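Local coordinates for protein ribonucleoside-diphosphate reductase, alpha chain (Actinobacillus ureae ATCC 25976, PDB 6DQX) that probably reduces ribonucleoside diphosphates to deoxyribonucleoside diphosphates, as the catalytic alpha subunit of a class Id ribonucleotide reductase, at residues A[278-283]-A[516-521]; A[257-262]-A[408-413]; A[315-320]-A[342-347]. All coordinates share one frame; numbering follows the deposited sequence.

Interaction 1 of 3, residues A[278-283]-A[516-521]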
loop_
_atom_site.group_PDB
_atom_site.type_symbol
_atom_site.label_atom_id
_atom_site.label_comp_id
_atom_site.label_asym_id
_atom_site.label_seq_id
_atom_site.Cartn_x
_atom_site.Cartn_y
_atom_site.Cartn_z
ATOM N N ILE A 278 21.279 11.573 -7.807
ATOM C CA ILE A 278 20.341 12.257 -8.703
ATOM C C ILE A 278 19.901 13.583 -8.101
ATOM O O ILE A 278 19.731 13.704 -6.891
ATOM C CB ILE A 278 19.121 11.342 -9.003
ATOM C CG1 ILE A 278 19.609 10.063 -9.720
ATOM C CG2 ILE A 278 18.058 12.063 -9.820
ATOM C CD1 ILE A 278 20.149 10.289 -11.122
ATOM N N MET A 279 19.721 14.583 -8.970
ATOM C CA MET A 279 19.321 15.949 -8.556
ATOM C C MET A 279 18.325 16.477 -9.566
ATOM O O MET A 279 18.664 17.299 -10.429
ATOM C CB MET A 279 20.551 16.879 -8.452
ATOM C CG MET A 279 21.618 16.371 -7.497
ATOM S SD MET A 279 21.118 16.670 -5.819
ATOM C CE MET A 279 21.977 15.411 -4.890
ATOM N N LEU A 280 17.078 15.995 -9.455
ATOM C CA LEU A 280 16.044 16.325 -10.435
ATOM C C LEU A 280 14.756 16.714 -9.692
ATOM O O LEU A 280 14.555 16.291 -8.545
ATOM C CB LEU A 280 15.755 15.154 -11.358
ATOM C CG LEU A 280 16.923 14.676 -12.216
ATOM C CD1 LEU A 280 16.563 13.369 -12.907
ATOM C CD2 LEU A 280 17.290 15.750 -13.235
ATOM N N PRO A 281 13.927 17.548 -10.326
ATOM C CA PRO A 281 12.725 18.058 -9.675
ATOM C C PRO A 281 11.578 17.059 -9.787
ATOM O O PRO A 281 11.382 16.448 -10.850
ATOM C CB PRO A 281 12.403 19.321 -10.479
ATOM C CG PRO A 281 12.936 19.058 -11.842
ATOM C CD PRO A 281 14.205 18.274 -11.581
ATOM N N SER A 282 10.846 16.893 -8.692
ATOM C CA SER A 282 9.611 16.104 -8.689
ATOM C C SER A 282 8.492 17.025 -8.211
ATOM O O SER A 282 8.748 18.053 -7.587
ATOM C CB SER A 282 9.759 14.867 -7.812
ATOM O OG SER A 282 10.244 15.208 -6.537
ATOM N N SER A 283 7.247 16.689 -8.563
ATOM C CA SER A 283 6.116 17.575 -8.246
ATOM C C SER A 283 4.838 16.753 -8.221
ATOM O O SER A 283 4.856 15.571 -8.494
ATOM C CB SER A 283 5.966 18.636 -9.334
ATOM O OG SER A 283 5.648 17.998 -10.540
ATOM N N ILE A 516 29.512 18.883 -12.922
ATOM C CA ILE A 516 28.493 17.806 -12.869
ATOM C C ILE A 516 27.164 18.471 -12.560
ATOM O O ILE A 516 26.982 19.093 -11.501
ATOM C CB ILE A 516 28.848 16.765 -11.776
ATOM C CG1 ILE A 516 30.142 16.018 -12.130
ATOM C CG2 ILE A 516 27.700 15.754 -11.591
ATOM C CD1 ILE A 516 30.758 15.275 -10.956
ATOM N N ASP A 517 26.236 18.378 -13.504
ATOM C CA ASP A 517 24.951 19.044 -13.329
ATOM C C ASP A 517 23.972 18.340 -12.353
ATOM O O ASP A 517 23.082 19.002 -11.820
ATOM C CB ASP A 517 24.310 19.444 -14.690
ATOM C CG ASP A 517 24.188 18.286 -15.672
ATOM O OD1 ASP A 517 24.397 17.119 -15.273
ATOM O OD2 ASP A 517 23.854 18.544 -16.867
ATOM N N GLN A 518 24.135 17.044 -12.122
ATOM C CA GLN A 518 23.442 16.367 -11.030
ATOM C C GLN A 518 24.408 16.236 -9.848
ATOM O O GLN A 518 25.075 17.226 -9.462
ATOM C CB GLN A 518 22.828 15.047 -11.491
ATOM C CG GLN A 518 21.851 15.148 -12.667
ATOM C CD GLN A 518 20.875 13.977 -12.684
ATOM O OE1 GLN A 518 20.118 13.779 -11.728
ATOM N NE2 GLN A 518 20.931 13.168 -13.725
ATOM N N GLY A 519 24.480 15.057 -9.251
ATOM C CA GLY A 519 25.259 14.875 -8.028
ATOM C C GLY A 519 26.183 13.705 -8.065
ATOM O O GLY A 519 26.516 13.148 -9.146
ATOM N N GLN A 520 26.632 13.316 -6.870
ATOM C CA GLN A 520 27.610 12.288 -6.737
ATOM C C GLN A 520 27.347 11.437 -5.490
ATOM O O GLN A 520 27.143 11.992 -4.424
ATOM C CB GLN A 520 29.035 12.898 -6.575
ATOM C CG GLN A 520 29.464 13.867 -7.645
ATOM C CD GLN A 520 30.808 14.473 -7.272
ATOM O OE1 GLN A 520 31.801 13.736 -7.135
ATOM N NE2 GLN A 520 30.837 15.777 -7.023
ATOM N N SER A 521 27.343 10.112 -5.649
ATOM C CA SER A 521 27.197 9.197 -4.496
ATOM C C SER A 521 28.523 9.057 -3.806
ATOM O O SER A 521 29.414 8.386 -4.318
ATOM C CB SER A 521 26.707 7.812 -4.941
ATOM O OG SER A 521 25.558 7.978 -5.731
HETATM O O HOH W 1 20.430 19.443 -10.899
#
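In the interior of the ribonucleotide reductase barrel domain, Gln518 and Met279 join two irregular loops, one leading into strand 288-296 and the other into strand 524-525. The contact is a worked example of how a buried side-chain amide can satisfy a backbone N-H of a loop that passes near it. Gln518 OE1 accepts from Met279 N at 2.9 Å, and the N-H points almost straight at the oxygen (171°). The donor lies in the carbonyl plane of the amide, on a lone pair, with a C=O...N angle of 141°. The chain that delivers the amide has CG beside its own backbone N (chi1 -57°) and runs extended from there, alongside the side chain of Ile278.

Around the accepting oxygen the surroundings are greasy. Ile278 CG2 lies 3.3 Å from Gln518 OE1, and Leu280 CG comes to 3.4 Å from the same oxygen. Met279 points toward the other loop, and its CG, anti to the carbonyl carbon and beside the backbone N, rests against the Gln518-Gly519 peptide, 3.6 Å from Gly519 N. Beside these direct contacts, a water spans the two backbones, donating to Met279 O at 2.8 Å and to Asp517 O at 2.8 Å.

The other end of the amide is also used: Gln518 NE2 donates to Leu346 O. Asp517, just before it in the chain, holds the backbone N-H groups of Leu411 and Met412 with its carboxylate. With a donor at OE1 and an acceptor at NE2, the orientation of the Gln518 amide is defined, and its polar atoms are paired although aliphatic carbons of Ile278 and Leu280 lie against OE1.

Interaction 2 of 3, residues A[257-262]-A[408-413]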
loop_
_atom_site.group_PDB
_atom_site.type_symbol
_atom_site.label_atom_id
_atom_site.label_comp_id
_atom_site.label_asym_id
_atom_site.label_seq_id
_atom_site.Cartn_x
_atom_site.Cartn_y
_atom_site.Cartn_z
ATOM N N GLY A 257 22.866 24.490 -7.305
ATOM C CA GLY A 257 23.573 23.829 -8.391
ATOM C C GLY A 257 22.729 23.340 -9.549
ATOM O O GLY A 257 23.252 22.648 -10.418
ATOM N N ARG A 258 21.425 23.646 -9.560
ATOM C CA ARG A 258 20.577 23.225 -10.668
ATOM C C ARG A 258 20.954 23.934 -11.966
ATOM O O ARG A 258 21.426 25.078 -11.930
ATOM C CB ARG A 258 19.127 23.590 -10.417
ATOM C CG ARG A 258 18.486 22.800 -9.317
ATOM C CD ARG A 258 17.106 23.351 -9.040
ATOM N NE ARG A 258 17.171 24.671 -8.428
ATOM C CZ ARG A 258 16.127 25.461 -8.185
ATOM N NH1 ARG A 258 14.888 25.119 -8.546
ATOM N NH2 ARG A 258 16.328 26.621 -7.594
ATOM N N PRO A 259 20.695 23.279 -13.108
ATOM C CA PRO A 259 20.797 24.047 -14.357
ATOM C C PRO A 259 19.869 25.266 -14.375
ATOM O O PRO A 259 18.782 25.242 -13.767
ATOM C CB PRO A 259 20.356 23.054 -15.425
ATOM C CG PRO A 259 19.562 22.024 -14.720
ATOM C CD PRO A 259 20.142 21.927 -13.330
ATOM N N ASP A 260 20.265 26.302 -15.110
ATOM C CA ASP A 260 19.450 27.517 -15.227
ATOM C C ASP A 260 17.976 27.246 -15.542
ATOM O O ASP A 260 17.087 27.924 -14.988
ATOM C CB ASP A 260 20.019 28.467 -16.278
ATOM C CG ASP A 260 21.327 29.136 -15.849
ATOM O OD1 ASP A 260 21.806 28.965 -14.710
ATOM O OD2 ASP A 260 21.908 29.813 -16.715
ATOM N N VAL A 261 17.709 26.279 -16.419
ATOM C CA VAL A 261 16.316 25.985 -16.813
ATOM C C VAL A 261 15.433 25.678 -15.609
ATOM O O VAL A 261 14.276 26.113 -15.573
ATOM C CB VAL A 261 16.204 24.859 -17.863
ATOM C CG1 VAL A 261 16.733 23.538 -17.320
ATOM C CG2 VAL A 261 14.764 24.706 -18.349
ATOM N N TYR A 262 15.962 24.962 -14.606
ATOM C CA TYR A 262 15.149 24.637 -13.446
ATOM C C TYR A 262 14.988 25.828 -12.514
ATOM O O TYR A 262 13.939 26.003 -11.917
ATOM C CB TYR A 262 15.716 23.438 -12.695
ATOM C CG TYR A 262 15.602 22.097 -13.431
ATOM C CD1 TYR A 262 14.666 21.885 -14.454
ATOM C CD2 TYR A 262 16.395 21.024 -13.047
ATOM C CE1 TYR A 262 14.548 20.651 -15.086
ATOM C CE2 TYR A 262 16.290 19.777 -13.675
ATOM C CZ TYR A 262 15.352 19.596 -14.685
ATOM O OH TYR A 262 15.187 18.371 -15.279
ATOM N N ASN A 408 18.589 17.452 -23.409
ATOM C CA ASN A 408 18.548 16.830 -22.075
ATOM C C ASN A 408 18.784 17.854 -20.989
ATOM O O ASN A 408 19.728 18.631 -21.063
ATOM C CB ASN A 408 19.641 15.797 -22.004
ATOM C CG ASN A 408 19.623 14.879 -23.201
ATOM O OD1 ASN A 408 20.438 15.030 -24.127
ATOM N ND2 ASN A 408 18.644 13.967 -23.239
ATOM N N THR A 409 17.925 17.871 -19.965
ATOM C CA THR A 409 18.021 18.913 -18.941
ATOM C C THR A 409 19.304 18.781 -18.139
ATOM O O THR A 409 19.947 19.797 -17.793
ATOM C CB THR A 409 16.819 18.930 -17.976
ATOM O OG1 THR A 409 16.655 17.631 -17.409
ATOM C CG2 THR A 409 15.562 19.378 -18.687
ATOM N N THR A 410 19.676 17.524 -17.883
ATOM C CA THR A 410 20.911 17.161 -17.228
ATOM C C THR A 410 21.600 16.061 -18.029
ATOM O O THR A 410 20.947 15.276 -18.718
ATOM C CB THR A 410 20.660 16.637 -15.781
ATOM O OG1 THR A 410 19.915 15.406 -15.836
ATOM C CG2 THR A 410 19.926 17.707 -14.975
ATOM N N LEU A 411 22.920 16.011 -17.919
ATOM C CA LEU A 411 23.765 15.061 -18.607
ATOM C C LEU A 411 24.570 14.121 -17.697
ATOM O O LEU A 411 24.813 12.974 -18.106
ATOM C CB LEU A 411 24.755 15.804 -19.515
ATOM C CG LEU A 411 24.227 16.290 -20.879
ATOM C CD1 LEU A 411 23.630 15.120 -21.674
ATOM C CD2 LEU A 411 23.232 17.413 -20.739
ATOM N N MET A 412 24.975 14.567 -16.514
ATOM C CA MET A 412 25.947 13.808 -15.701
ATOM C C MET A 412 25.583 13.594 -14.253
ATOM O O MET A 412 25.085 14.493 -13.594
ATOM C CB MET A 412 27.344 14.474 -15.763
ATOM C CG MET A 412 28.003 14.341 -17.125
ATOM S SD MET A 412 29.589 15.197 -17.218
ATOM C CE MET A 412 30.469 14.078 -16.125
ATOM N N SER A 413 25.898 12.403 -13.760
ATOM C CA SER A 413 25.685 12.063 -12.363
ATOM C C SER A 413 26.622 10.935 -12.026
ATOM O O SER A 413 26.833 10.032 -12.855
ATOM C CB SER A 413 24.221 11.616 -12.136
ATOM O OG SER A 413 23.936 10.426 -12.830
#
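Thr409 and Tyr262 meet where a short helix on the barrel domain, 260-264, faces the irregular chain between helices 367-395 and 418-423. The contact illustrates how few side chains can join a helix start to a loop: here four residues, Pro259, Tyr262, Thr409 and Thr410, do so.

Thr409 buries the most surface here. Its side chain crosses that of Tyr262 at about a right angle and engages the phenol end rather than the middle of the ring. Both branches take part. With OG1 set between the backbone N and the carbonyl carbon (chi1 54°), the hydroxyl is turned toward the tyrosine oxygen, while CG2 lies 4.0 Å from Tyr262 CE1. Tyr262 OH stands 2.7 Å from Thr409 OG1, as in a hydrogen bond in which either hydroxyl could donate; because the tyrosine oxygen is modelled too close to His343, the exact geometry is doubtful. His343, whose ring meets that of Tyr262, also shares a backbone hydrogen bond with Thr409, so the same helix end accompanies both partners.

Pro259 supplies the third element. It occupies the N-cap position of helix 260-264, and its carbonyl oxygen receives the N-H of Tyr262 at 3.0 Å (Tyr262 N to Pro259 O), a bond of the first helical turn. From this place its ring faces the loop: Pro259 CG approaches Thr409 O, a carbonyl that also accepts from Arg406 NH2.

Thr410 OG1 bonds to Leu346 O, and its methyl CG2 is what approaches Pro259 and Tyr262. That methyl lies near both, with Thr410 CG2 4.3 Å from Pro259 CG and 4.4 Å from Tyr262 CE2.

Interaction 3 of 3, residues A[315-320]-A[342-347]. With EDO (1,2-ethanediol), chain F.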
loop_
_atom_site.group_PDB
_atom_site.type_symbol
_atom_site.label_atom_id
_atom_site.label_comp_id
_atom_site.label_asym_id
_atom_site.label_seq_id
_atom_site.Cartn_x
_atom_site.Cartn_y
_atom_site.Cartn_z
ATOM N N PHE A 315 23.521 7.325 -26.872
ATOM C CA PHE A 315 22.939 6.044 -26.456
ATOM C C PHE A 315 21.936 6.241 -25.338
ATOM O O PHE A 315 20.833 5.678 -25.379
ATOM C CB PHE A 315 24.025 5.052 -26.025
ATOM C CG PHE A 315 23.486 3.764 -25.503
ATOM C CD1 PHE A 315 22.892 2.880 -26.373
ATOM C CD2 PHE A 315 23.583 3.430 -24.142
ATOM C CE1 PHE A 315 22.387 1.676 -25.915
ATOM C CE2 PHE A 315 23.090 2.231 -23.680
ATOM C CZ PHE A 315 22.511 1.342 -24.573
ATOM N N LEU A 316 22.309 7.029 -24.333
ATOM C CA LEU A 316 21.413 7.302 -23.212
ATOM C C LEU A 316 20.149 8.045 -23.645
ATOM O O LEU A 316 19.057 7.787 -23.131
ATOM C CB LEU A 316 22.155 8.044 -22.113
ATOM C CG LEU A 316 23.197 7.176 -21.383
ATOM C CD1 LEU A 316 23.842 7.973 -20.284
ATOM C CD2 LEU A 316 22.586 5.895 -20.804
ATOM N N ASP A 317 20.267 8.912 -24.647
ATOM C CA ASP A 317 19.066 9.554 -25.165
ATOM C C ASP A 317 18.110 8.559 -25.818
ATOM O O ASP A 317 16.914 8.666 -25.624
ATOM C CB ASP A 317 19.395 10.683 -26.117
ATOM C CG ASP A 317 18.218 11.591 -26.357
ATOM O OD1 ASP A 317 17.664 12.117 -25.367
ATOM O OD2 ASP A 317 17.834 11.797 -27.533
ATOM N N VAL A 318 18.615 7.586 -26.572
ATOM C CA VAL A 318 17.698 6.562 -27.135
ATOM C C VAL A 318 17.136 5.625 -26.084
ATOM O O VAL A 318 16.019 5.141 -26.230
ATOM C CB VAL A 318 18.311 5.736 -28.286
ATOM C CG1 VAL A 318 18.707 6.648 -29.384
ATOM C CG2 VAL A 318 19.496 4.896 -27.896
ATOM N N VAL A 319 17.900 5.374 -25.015
ATOM C CA VAL A 319 17.381 4.668 -23.865
ATOM C C VAL A 319 16.178 5.393 -23.254
ATOM O O VAL A 319 15.136 4.775 -22.994
ATOM C CB VAL A 319 18.495 4.402 -22.821
ATOM C CG1 VAL A 319 17.908 3.878 -21.515
ATOM C CG2 VAL A 319 19.539 3.422 -23.387
ATOM N N MET A 320 16.275 6.711 -23.074
ATOM C CA MET A 320 15.132 7.482 -22.599
ATOM C C MET A 320 13.951 7.432 -23.580
ATOM O O MET A 320 12.800 7.336 -23.150
ATOM C CB MET A 320 15.530 8.949 -22.335
ATOM C CG MET A 320 14.541 9.747 -21.484
ATOM S SD MET A 320 14.130 9.097 -19.841
ATOM C CE MET A 320 15.653 8.241 -19.385
ATOM N N ARG A 342 9.150 15.493 -21.080
ATOM C CA ARG A 342 9.424 16.911 -21.040
ATOM C C ARG A 342 10.870 17.297 -20.735
ATOM O O ARG A 342 11.310 18.369 -21.150
ATOM C CB ARG A 342 8.478 17.582 -20.068
ATOM C CG ARG A 342 7.031 17.336 -20.438
ATOM C CD ARG A 342 6.104 17.826 -19.363
ATOM N NE ARG A 342 5.937 19.266 -19.338
ATOM C CZ ARG A 342 6.204 20.089 -18.319
ATOM N NH1 ARG A 342 6.700 19.684 -17.158
ATOM N NH2 ARG A 342 5.933 21.369 -18.471
ATOM N N HIS A 343 11.585 16.442 -19.989
ATOM C CA HIS A 343 12.935 16.734 -19.481
ATOM C C HIS A 343 14.044 15.997 -20.218
ATOM O O HIS A 343 15.113 16.559 -20.437
ATOM C CB HIS A 343 13.045 16.329 -17.993
ATOM C CG HIS A 343 12.266 17.206 -17.066
ATOM N ND1 HIS A 343 10.893 17.137 -16.910
ATOM C CD2 HIS A 343 12.691 18.156 -16.218
ATOM C CE1 HIS A 343 10.517 18.039 -16.012
ATOM N NE2 HIS A 343 11.593 18.672 -15.581
ATOM N N ARG A 344 13.818 14.724 -20.525
ATOM C CA ARG A 344 14.834 13.839 -21.073
ATOM C C ARG A 344 16.141 13.861 -20.255
ATOM O O ARG A 344 17.242 13.902 -20.809
ATOM C CB ARG A 344 15.093 14.189 -22.547
ATOM C CG ARG A 344 13.853 14.160 -23.427
ATOM C CD ARG A 344 14.214 14.244 -24.915
ATOM N NE ARG A 344 14.823 12.982 -25.320
ATOM C CZ ARG A 344 14.165 11.889 -25.716
ATOM N NH1 ARG A 344 12.847 11.884 -25.872
ATOM N NH2 ARG A 344 14.836 10.783 -25.996
ATOM N N ALA A 345 16.025 13.863 -18.925
ATOM C CA ALA A 345 17.224 13.908 -18.078
ATOM C C ALA A 345 18.080 12.654 -18.229
ATOM O O ALA A 345 17.547 11.541 -18.263
ATOM C CB ALA A 345 16.843 14.105 -16.620
ATOM N N LEU A 346 19.401 12.840 -18.383
ATOM C CA LEU A 346 20.364 11.748 -18.415
ATOM C C LEU A 346 21.375 11.840 -17.248
ATOM O O LEU A 346 21.625 12.923 -16.669
ATOM C CB LEU A 346 21.155 11.738 -19.732
ATOM C CG LEU A 346 20.333 11.896 -21.039
ATOM C CD1 LEU A 346 21.273 11.937 -22.232
ATOM C CD2 LEU A 346 19.307 10.773 -21.155
ATOM N N GLY A 347 21.988 10.699 -16.977
ATOM C CA GLY A 347 22.936 10.551 -15.879
ATOM C C GLY A 347 24.159 9.748 -16.296
ATOM O O GLY A 347 24.350 8.630 -15.840
HETATM C C1 EDO F . 15.913 8.940 -30.912
HETATM O O1 EDO F . 15.311 7.966 -30.048
HETATM C C2 EDO F . 16.835 9.880 -30.153
HETATM O O2 EDO F . 16.218 10.351 -28.961
#
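Asp317 OD1 is gripped by both Arg344 and Asn408, a buried carboxylate oxygen with several donors. Arg344 NE gives the main bond of the salt bridge, 3.0 Å to Asp317 OD1, reaching it on the syn side, 22° out of the carboxylate plane. For the guanidinium the oxygen lies at the edge and almost exactly in plane, although the two flat groups are turned 69° apart. Arg344 NH2 adds only a weak bond to the same oxygen; its stronger partner is Ser321 OG. The arginine gets there by a bend at chi3 (71°). Asp317 OD2 is paired with Arg407 NE and also takes a hydrogen bond from a 1,2-ethanediol, probably a crystallisation additive.

Beside this polar cluster the contact is aliphatic. Leu346 CD2 rests on the helix backbone, 3.6 Å from Leu316 O, and Leu346 CD1 meets the side chain at Leu316 CB, 4.0 Å away. Met320 covers the turn, its CG 4.1 Å from Arg344 CA.

Helix 308-327 is thus fastened to the chain leaving helix 334-343 for strand 347-351, inside a beta-alpha-beta crossover of the barrel, whose parallel strands are 288-296 and 347-351.

All three contacts are buried and lie within one chain, yet their chemistry changes with place. Interaction 1, nearest the centre of the chain, relies on neutral amide and water bonding between loops. Interaction 2 sets a helix start against a loop through small side chains and a phenol, with no charges. Interaction 3 alone uses a salt bridge, between a helix and the loop that follows the next one. Segments 408-413 and 342-347 tie the set together: Thr410 O accepts from Leu346 N, and Asn408 ND2 reaches Arg344 O. Leu280 CD2 also packs on Ala345 CB, so interactions 1 and 3 share a border.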